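Local coordinates for protein D-lactate dehydrogenase (Fermentative) (PDB 6ABJ) that probably interconverts pyruvate and D-lactate with NADH as the coenzyme, working as a tetrameric D-isomer specific 2-hydroxyacid dehydrogenase, at residues B[171-174]-B[175-179]. Residues are numbered along the deposited sequence; the frame is centred on the assembly and turned at random.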
ATOM      1  N   ILE B 171      30.178   9.508 -12.365  1.00 30.79           N
ATOM      2  CA  ILE B 171      28.727   9.417 -12.125  1.00 31.07           C
ATOM      3  C   ILE B 171      28.179  10.846 -12.009  1.00 29.57           C
ATOM      4  O   ILE B 171      27.172  11.187 -12.642  1.00 32.56           O
ATOM      5  CB  ILE B 171      28.407   8.557 -10.899  1.00 31.92           C
ATOM      6  CG1 ILE B 171      28.901   7.126 -11.077  1.00 32.95           C
ATOM      7  CG2 ILE B 171      26.873   8.505 -10.730  1.00 31.47           C
ATOM      8  CD1 ILE B 171      28.813   6.244  -9.842  1.00 35.01           C
ATOM      9  N   GLY B 172      28.862  11.687 -11.247  1.00 29.48           N
ATOM     10  CA  GLY B 172      28.421  13.081 -11.062  1.00 28.12           C
ATOM     11  C   GLY B 172      28.325  13.805 -12.379  1.00 31.30           C
ATOM     12  O   GLY B 172      27.384  14.582 -12.628  1.00 27.60           O
ATOM     13  N   GLU B 173      29.309  13.583 -13.249  1.00 30.85           N
ATOM     14  CA  GLU B 173      29.298  14.204 -14.570  1.00 30.53           C
ATOM     15  C   GLU B 173      28.134  13.709 -15.414  1.00 28.46           C
ATOM     16  O   GLU B 173      27.474  14.483 -16.133  1.00 29.69           O
ATOM     17  CB  GLU B 173      30.655  13.949 -15.297  1.00 32.48           C
ATOM     18  CG  GLU B 173      30.643  14.517 -16.704  1.00 36.32           C
ATOM     19  CD  GLU B 173      31.877  14.093 -17.586  1.00 36.07           C
ATOM     20  OE1 GLU B 173      32.941  13.790 -17.005  1.00 36.56           O
ATOM     21  OE2 GLU B 173      31.721  14.099 -18.813  1.00 39.93           O
ATOM     22  N   THR B 174      27.903  12.422 -15.383  1.00 28.05           N
ATOM     23  CA  THR B 174      26.821  11.819 -16.130  1.00 29.44           C
ATOM     24  C   THR B 174      25.481  12.381 -15.648  1.00 27.27           C
ATOM     25  O   THR B 174      24.602  12.741 -16.445  1.00 25.51           O
ATOM     26  CB  THR B 174      26.837  10.289 -15.965  1.00 30.95           C
ATOM     27  OG1 THR B 174      28.154   9.776 -16.277  1.00 34.82           O
ATOM     28  CG2 THR B 174      25.790   9.609 -16.853  1.00 31.44           C
ATOM     29  N   PHE B 175      25.331  12.419 -14.324  1.00 28.57           N
ATOM     30  CA  PHE B 175      24.145  13.056 -13.705  1.00 27.07           C
ATOM     31  C   PHE B 175      24.013  14.510 -14.155  1.00 26.22           C
ATOM     32  O   PHE B 175      22.919  15.017 -14.530  1.00 25.41           O
ATOM     33  CB  PHE B 175      24.304  12.944 -12.192  1.00 26.62           C
ATOM     34  CG  PHE B 175      23.237  13.688 -11.413  1.00 25.80           C
ATOM     35  CD1 PHE B 175      21.986  13.139 -11.298  1.00 25.98           C
ATOM     36  CD2 PHE B 175      23.466  14.961 -10.898  1.00 24.42           C
ATOM     37  CE1 PHE B 175      20.967  13.814 -10.581  1.00 26.08           C
ATOM     38  CE2 PHE B 175      22.446  15.663 -10.213  1.00 25.82           C
ATOM     39  CZ  PHE B 175      21.213  15.062 -10.038  1.00 24.58           C
ATOM     40  N   ALA B 176      25.115  15.237 -14.105  1.00 26.75           N
ATOM     41  CA  ALA B 176      25.064  16.653 -14.500  1.00 24.88           C
ATOM     42  C   ALA B 176      24.572  16.823 -15.934  1.00 24.99           C
ATOM     43  O   ALA B 176      23.744  17.724 -16.213  1.00 24.94           O
ATOM     44  CB  ALA B 176      26.414  17.324 -14.285  1.00 27.09           C
ATOM     45  N   ARG B 177      25.040  15.988 -16.870  1.00 27.95           N
ATOM     46  CA  ARG B 177      24.646  16.115 -18.267  1.00 28.85           C
ATOM     47  C   ARG B 177      23.152  15.851 -18.435  1.00 28.57           C
ATOM     48  O   ARG B 177      22.429  16.526 -19.190  1.00 26.74           O
ATOM     49  CB  ARG B 177      25.456  15.118 -19.178  1.00 34.18           C
ATOM     50  CG  ARG B 177      25.084  15.158 -20.666  1.00 40.80           C
ATOM     51  CD  ARG B 177      26.260  14.798 -21.629  1.00 47.74           C
ATOM     52  NE  ARG B 177      27.178  13.878 -20.976  1.00 52.94           N
ATOM     53  CZ  ARG B 177      28.387  14.174 -20.493  1.00 49.26           C
ATOM     54  NH1 ARG B 177      28.913  15.354 -20.640  1.00 52.59           N
ATOM     55  NH2 ARG B 177      29.077  13.244 -19.831  1.00 59.10           N
ATOM     56  N   ILE B 178      22.644  14.843 -17.736  1.00 30.47           N
ATOM     57  CA  ILE B 178      21.191  14.588 -17.807  1.00 27.97           C
ATOM     58  C   ILE B 178      20.428  15.777 -17.289  1.00 28.12           C
ATOM     59  O   ILE B 178      19.489  16.208 -17.926  1.00 27.11           O
ATOM     60  CB  ILE B 178      20.788  13.360 -16.991  1.00 29.71           C
ATOM     61  CG1 ILE B 178      21.419  12.106 -17.581  1.00 32.30           C
ATOM     62  CG2 ILE B 178      19.284  13.177 -17.059  1.00 28.90           C
ATOM     63  CD1 ILE B 178      21.345  10.897 -16.670  1.00 33.77           C
ATOM     64  N   MET B 179      20.825  16.328 -16.136  1.00 26.35           N
ATOM     65  CA  MET B 179      20.032  17.411 -15.552  1.00 26.40           C
ATOM     66  C   MET B 179      20.131  18.709 -16.408  1.00 29.50           C
ATOM     67  O   MET B 179      19.142  19.478 -16.489  1.00 27.51           O
ATOM     68  CB  MET B 179      20.408  17.705 -14.097  1.00 25.74           C
ATOM     69  CG  MET B 179      20.190  16.530 -13.142  1.00 24.26           C
ATOM     70  SD  MET B 179      18.452  15.953 -13.186  1.00 25.29           S
ATOM     71  CE  MET B 179      17.643  17.316 -12.369  1.00 22.96           C
TER
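Glu173 and Arg177 sit one turn apart on helix 170-181, which follows the first strand and glycine-rich turn of the Rossmann fold and joins strands 162-166 and 185-189 in a beta-alpha-beta unit. Their long side chains run side by side, the usual i to i+4 spacing for a salt bridge. Arg177 bends at chi3 (30°), which turns its guanidinium back so that NH2 meets Glu173 OE2 at 3.0 Å. That bond is nearly straight and lies in the guanidinium plane, but it reaches the carboxylate on its anti side, with the two planes 83° apart. The other oxygen, OE1, pairs with Arg196, so the carboxylate is shared by two arginines, which probably favours its charged form. Thr174 suits a buried helical site because its OG1, beside the backbone N (chi1 -52°), hydrogen-bonds to Gln170 O, while its side chain packs on helix 118-134. Its carbonyl O accepts from Ile178 N at 3.1 Å, with Ile178 CG1 3.4 Å from Thr174 O. Phe175 is directed at the sheet, touching Val163 and Val165, and Met179 CG lies 3.6 Å above the plane of the Phe175 ring, offset toward its rim. The carbonyl oxygens of Ile171, part of the NADH site, and Gly172, which fits the glycine-rich pattern, accept i+4 to i helix hydrogen bonds from Phe175 N and Ala176 N, the Phe175 N to Ile171 O bond almost linear at 2.8 Å.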